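Local coordinates for sensor protein CpxA (Vibrio parahaemolyticus, PDB 3V67) that probably senses envelope signals through this periplasmic domain and passes them to its own cytoplasmic kinase domain, which autophosphorylates on histidine using ATP, at residues F76-I88 with Q96-V108. Sequence-based numbering, arbitrary orientation.
Sequences FQLRAMQNFVTSI and QRLYGRYMIAGPV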
loop_
_atom_site.group_PDB
_atom_site.type_symbol
_atom_site.label_atom_id
_atom_site.label_comp_id
_atom_site.label_asym_id
_atom_site.label_seq_id
_atom_site.Cartn_x
_atom_site.Cartn_y
_atom_site.Cartn_z
ATOM N N PHE A 76 12.846 3.558 -19.970
ATOM C CA PHE A 76 12.310 4.135 -18.741
ATOM C C PHE A 76 12.447 3.194 -17.544
ATOM O O PHE A 76 12.953 3.589 -16.490
ATOM C CB PHE A 76 10.847 4.535 -18.945
ATOM C CG PHE A 76 10.082 4.703 -17.668
ATOM C CD1 PHE A 76 10.304 5.797 -16.849
ATOM C CD2 PHE A 76 9.134 3.769 -17.290
ATOM C CE1 PHE A 76 9.598 5.951 -15.671
ATOM C CE2 PHE A 76 8.424 3.918 -16.116
ATOM C CZ PHE A 76 8.657 5.010 -15.304
ATOM N N GLN A 77 12.001 1.953 -17.717
ATOM C CA GLN A 77 12.110 0.936 -16.676
ATOM C C GLN A 77 13.563 0.750 -16.245
ATOM O O GLN A 77 13.853 0.501 -15.073
ATOM C CB GLN A 77 11.534 -0.393 -17.175
ATOM C CG GLN A 77 10.088 -0.307 -17.642
ATOM C CD GLN A 77 9.591 -1.593 -18.275
ATOM O OE1 GLN A 77 10.379 -2.467 -18.638
ATOM N NE2 GLN A 77 8.276 -1.716 -18.408
ATOM N N LEU A 78 14.471 0.889 -17.205
ATOM C CA LEU A 78 15.896 0.723 -16.956
ATOM C C LEU A 78 16.452 1.871 -16.111
ATOM O O LEU A 78 17.223 1.649 -15.167
ATOM C CB LEU A 78 16.642 0.615 -18.287
ATOM C CG LEU A 78 18.000 -0.082 -18.291
ATOM C CD1 LEU A 78 18.167 -0.955 -17.058
ATOM C CD2 LEU A 78 18.134 -0.915 -19.556
ATOM N N ARG A 79 16.054 3.094 -16.454
ATOM C CA ARG A 79 16.424 4.270 -15.674
ATOM C C ARG A 79 15.921 4.149 -14.239
ATOM O O ARG A 79 16.671 4.361 -13.276
ATOM C CB ARG A 79 15.851 5.536 -16.312
ATOM C CG ARG A 79 16.792 6.242 -17.273
ATOM C CD ARG A 79 16.414 5.989 -18.720
ATOM N NE ARG A 79 15.018 6.327 -18.983
ATOM C CZ ARG A 79 14.554 6.700 -20.171
ATOM N NH1 ARG A 79 15.378 6.793 -21.205
ATOM N NH2 ARG A 79 13.267 6.988 -20.325
ATOM N N ALA A 80 14.643 3.803 -14.110
ATOM C CA ALA A 80 14.021 3.641 -12.803
ATOM C C ALA A 80 14.756 2.591 -11.975
ATOM O O ALA A 80 15.038 2.811 -10.797
ATOM C CB ALA A 80 12.552 3.266 -12.957
ATOM N N MET A 81 15.077 1.458 -12.598
ATOM C CA MET A 81 15.792 0.392 -11.900
ATOM C C MET A 81 17.170 0.834 -11.426
ATOM O O MET A 81 17.534 0.597 -10.275
ATOM C CB MET A 81 15.914 -0.865 -12.765
ATOM C CG MET A 81 16.777 -1.956 -12.134
ATOM S SD MET A 81 16.316 -2.377 -10.434
ATOM C CE MET A 81 14.596 -2.800 -10.633
ATOM N N GLN A 82 17.933 1.470 -12.311
ATOM C CA GLN A 82 19.260 1.957 -11.944
ATOM C C GLN A 82 19.184 2.905 -10.754
ATOM O O GLN A 82 19.920 2.753 -9.763
ATOM C CB GLN A 82 19.928 2.654 -13.129
ATOM C CG GLN A 82 21.191 3.429 -12.771
ATOM C CD GLN A 82 22.386 2.534 -12.475
ATOM O OE1 GLN A 82 22.262 1.313 -12.375
ATOM N NE2 GLN A 82 23.558 3.145 -12.341
ATOM N N ASN A 83 18.280 3.877 -10.857
ATOM C CA ASN A 83 18.059 4.809 -9.763
ATOM C C ASN A 83 17.737 4.084 -8.461
ATOM O O ASN A 83 18.291 4.412 -7.413
ATOM C CB ASN A 83 16.944 5.796 -10.104
ATOM C CG ASN A 83 16.728 6.825 -9.012
ATOM O OD1 ASN A 83 15.968 6.599 -8.072
ATOM N ND2 ASN A 83 17.407 7.961 -9.127
ATOM N N PHE A 84 16.854 3.089 -8.538
ATOM C CA PHE A 84 16.472 2.311 -7.363
ATOM C C PHE A 84 17.679 1.639 -6.727
ATOM O O PHE A 84 17.874 1.716 -5.512
ATOM C CB PHE A 84 15.419 1.256 -7.718
ATOM C CG PHE A 84 14.884 0.510 -6.527
ATOM C CD1 PHE A 84 13.800 1.001 -5.818
ATOM C CD2 PHE A 84 15.464 -0.680 -6.114
ATOM C CE1 PHE A 84 13.305 0.320 -4.720
ATOM C CE2 PHE A 84 14.974 -1.363 -5.019
ATOM C CZ PHE A 84 13.892 -0.861 -4.321
ATOM N N VAL A 85 18.483 0.981 -7.556
ATOM C CA VAL A 85 19.663 0.268 -7.083
ATOM C C VAL A 85 20.632 1.208 -6.374
ATOM O O VAL A 85 21.139 0.888 -5.295
ATOM C CB VAL A 85 20.389 -0.455 -8.234
ATOM C CG1 VAL A 85 21.737 -0.988 -7.770
ATOM C CG2 VAL A 85 19.523 -1.579 -8.783
ATOM N N THR A 86 20.880 2.373 -6.965
ATOM C CA THR A 86 21.788 3.327 -6.331
ATOM C C THR A 86 21.141 4.081 -5.164
ATOM O O THR A 86 21.823 4.788 -4.423
ATOM C CB THR A 86 22.377 4.331 -7.346
ATOM O OG1 THR A 86 21.316 4.936 -8.097
ATOM C CG2 THR A 86 23.331 3.626 -8.300
ATOM N N SER A 87 19.829 3.920 -4.998
ATOM C CA SER A 87 19.099 4.599 -3.927
ATOM C C SER A 87 18.937 3.748 -2.668
ATOM O O SER A 87 18.453 4.237 -1.648
ATOM C CB SER A 87 17.714 5.038 -4.411
ATOM O OG SER A 87 17.802 5.847 -5.569
ATOM N N ILE A 88 19.324 2.477 -2.745
ATOM C CA ILE A 88 19.144 1.559 -1.622
ATOM C C ILE A 88 19.931 2.015 -0.402
ATOM O O ILE A 88 21.116 2.328 -0.500
ATOM C CB ILE A 88 19.583 0.126 -1.972
ATOM C CG1 ILE A 88 18.818 -0.398 -3.186
ATOM C CG2 ILE A 88 19.373 -0.799 -0.780
ATOM C CD1 ILE A 88 19.342 -1.726 -3.693
ATOM N N GLN A 96 10.070 -0.604 -1.532
ATOM C CA GLN A 96 9.589 -0.240 -2.858
ATOM C C GLN A 96 9.570 1.272 -3.072
ATOM O O GLN A 96 9.348 2.040 -2.137
ATOM C CB GLN A 96 8.217 -0.857 -3.143
ATOM C CG GLN A 96 7.104 -0.384 -2.226
ATOM C CD GLN A 96 5.779 -1.064 -2.528
ATOM O OE1 GLN A 96 5.743 -2.133 -3.138
ATOM N NE2 GLN A 96 4.683 -0.445 -2.104
ATOM N N ARG A 97 9.819 1.686 -4.312
ATOM C CA ARG A 97 9.814 3.097 -4.685
ATOM C C ARG A 97 8.967 3.313 -5.936
ATOM O O ARG A 97 8.983 2.491 -6.852
ATOM C CB ARG A 97 11.236 3.596 -4.946
ATOM C CG ARG A 97 12.035 3.918 -3.692
ATOM C CD ARG A 97 13.439 4.394 -4.045
ATOM N NE ARG A 97 14.002 5.249 -3.005
ATOM C CZ ARG A 97 14.737 4.811 -1.989
ATOM N NH1 ARG A 97 15.004 3.518 -1.867
ATOM N NH2 ARG A 97 15.207 5.668 -1.092
ATOM N N LEU A 98 8.239 4.424 -5.978
ATOM C CA LEU A 98 7.383 4.725 -7.119
ATOM C C LEU A 98 8.043 5.704 -8.083
ATOM O O LEU A 98 8.427 6.808 -7.703
ATOM C CB LEU A 98 6.030 5.268 -6.653
ATOM C CG LEU A 98 4.968 5.442 -7.741
ATOM C CD1 LEU A 98 4.669 4.114 -8.417
ATOM C CD2 LEU A 98 3.700 6.046 -7.155
ATOM N N TYR A 99 8.171 5.281 -9.334
ATOM C CA TYR A 99 8.735 6.109 -10.392
ATOM C C TYR A 99 7.650 6.441 -11.408
ATOM O O TYR A 99 7.402 5.676 -12.342
ATOM C CB TYR A 99 9.898 5.384 -11.072
ATOM C CG TYR A 99 11.092 5.185 -10.168
ATOM C CD1 TYR A 99 12.124 6.115 -10.139
ATOM C CD2 TYR A 99 11.184 4.075 -9.336
ATOM C CE1 TYR A 99 13.212 5.945 -9.314
ATOM C CE2 TYR A 99 12.269 3.896 -8.507
ATOM C CZ TYR A 99 13.282 4.834 -8.500
ATOM O OH TYR A 99 14.371 4.662 -7.673
ATOM N N GLY A 100 6.999 7.584 -11.217
ATOM C CA GLY A 100 5.839 7.938 -12.011
ATOM C C GLY A 100 4.689 7.010 -11.671
ATOM O O GLY A 100 4.036 7.163 -10.642
ATOM N N ARG A 101 4.453 6.035 -12.538
ATOM C CA ARG A 101 3.419 5.036 -12.306
ATOM C C ARG A 101 4.043 3.649 -12.224
ATOM O O ARG A 101 3.336 2.644 -12.181
ATOM C CB ARG A 101 2.378 5.073 -13.428
ATOM C CG ARG A 101 1.481 6.304 -13.418
ATOM C CD ARG A 101 0.263 6.103 -12.529
ATOM N NE ARG A 101 -0.683 7.213 -12.636
ATOM C CZ ARG A 101 -1.622 7.310 -13.573
ATOM N NH1 ARG A 101 -1.744 6.364 -14.495
ATOM N NH2 ARG A 101 -2.438 8.355 -13.592
ATOM N N TYR A 102 5.372 3.602 -12.201
ATOM C CA TYR A 102 6.094 2.334 -12.195
ATOM C C TYR A 102 6.750 2.063 -10.845
ATOM O O TYR A 102 7.754 2.679 -10.497
ATOM C CB TYR A 102 7.149 2.323 -13.300
ATOM C CG TYR A 102 7.706 0.955 -13.625
ATOM C CD1 TYR A 102 6.903 -0.024 -14.198
ATOM C CD2 TYR A 102 9.037 0.647 -13.374
ATOM C CE1 TYR A 102 7.407 -1.273 -14.502
ATOM C CE2 TYR A 102 9.551 -0.602 -13.677
ATOM C CZ TYR A 102 8.731 -1.557 -14.241
ATOM O OH TYR A 102 9.236 -2.801 -14.546
ATOM N N MET A 103 6.172 1.136 -10.089
ATOM C CA MET A 103 6.706 0.756 -8.788
ATOM C C MET A 103 7.839 -0.257 -8.929
ATOM O O MET A 103 7.782 -1.156 -9.767
ATOM C CB MET A 103 5.602 0.159 -7.914
ATOM C CG MET A 103 6.029 -0.110 -6.480
ATOM S SD MET A 103 6.032 1.393 -5.487
ATOM C CE MET A 103 4.279 1.605 -5.223
ATOM N N ILE A 104 8.865 -0.111 -8.102
ATOM C CA ILE A 104 9.981 -1.045 -8.100
ATOM C C ILE A 104 10.267 -1.554 -6.696
ATOM O O ILE A 104 10.438 -0.763 -5.765
ATOM C CB ILE A 104 11.245 -0.403 -8.681
ATOM C CG1 ILE A 104 11.100 -0.254 -10.197
ATOM C CG2 ILE A 104 12.467 -1.236 -8.337
ATOM C CD1 ILE A 104 12.317 0.307 -10.870
ATOM N N ALA A 105 10.320 -2.876 -6.549
ATOM C CA ALA A 105 10.506 -3.490 -5.240
ATOM C C ALA A 105 11.747 -4.380 -5.180
ATOM O O ALA A 105 12.044 -5.116 -6.121
ATOM C CB ALA A 105 9.262 -4.284 -4.853
ATOM N N GLY A 106 12.462 -4.308 -4.063
ATOM C CA GLY A 106 13.651 -5.120 -3.854
ATOM C C GLY A 106 14.633 -4.469 -2.893
ATOM O O GLY A 106 14.319 -3.456 -2.271
ATOM N N PRO A 107 15.834 -5.049 -2.763
ATOM C CA PRO A 107 16.248 -6.275 -3.442
ATOM C C PRO A 107 15.951 -7.497 -2.592
ATOM O O PRO A 107 15.792 -7.362 -1.377
ATOM C CB PRO A 107 17.761 -6.103 -3.533
ATOM C CG PRO A 107 18.111 -5.375 -2.279
ATOM C CD PRO A 107 16.950 -4.436 -2.017
ATOM N N VAL A 108 15.886 -8.670 -3.218
ATOM C CA VAL A 108 15.900 -9.927 -2.471
ATOM C C VAL A 108 17.066 -10.776 -2.963
ATOM O O VAL A 108 17.332 -10.826 -4.159
ATOM C CB VAL A 108 14.567 -10.717 -2.589
ATOM C CG1 VAL A 108 13.425 -9.930 -1.958
ATOM C CG2 VAL A 108 14.248 -11.057 -4.038
#
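Arg97, on the first strand of the hairpin of strands 95-99 and 102-112, meets Phe84 and Ser87 of helix 75-87, which packs across one face of the antiparallel sheet of this PAS-fold sensor domain. Arg97 CB lies at the edge of the Phe84 ring, 3.8 Å from CD1, and the chain continues obliquely past the ring, its CD also near CD1. Beyond it Ser87 CB sits over the centre of the guanidinium plane; Glu89 makes a weak, long ion pair with the same group.

Tyr99 provides the polar link. Its hydroxyl donates to Asn83 OD1 (OH to OD1 2.5 Å), meeting a lone pair in the carbonyl plane, with the amide turned 80° from the ring. Ala80 CB stands over the face of this ring, a CH-pi contact that, together with the hydrogen bond, should restrict its rotation.

A type II' turn from Tyr99 to Tyr102, with Gly100 at positive phi, reverses the chain. On its far side the Tyr102 side chain, with CG anti to the backbone N, carries its ring to Gln77, whose CG lies over one face, 4.2 Å from the ring centroid. The amide of Gln77 is almost parallel to that ring, 13° between planes, and its OE1 is held by Arg57. The poorly ordered Phe76 brings CE2 near Tyr102 CB.

Ile104 fills the middle of the interface with two branches. CD1 pushes against the helix backbone at Ala80 and Met81, while CG2 touches Met81 CE and presses on the Phe84 face, 18° off the ring normal.

Farther along, the Phe84 ring edge meets the strand backbone, where its CZ lies 3.3 Å from Gly106 O. Pro107, preceded by a cis peptide, follows: Ile88 CD1 touches CD and CG of its ring, with CD1 4.0 Å from Pro107 CD.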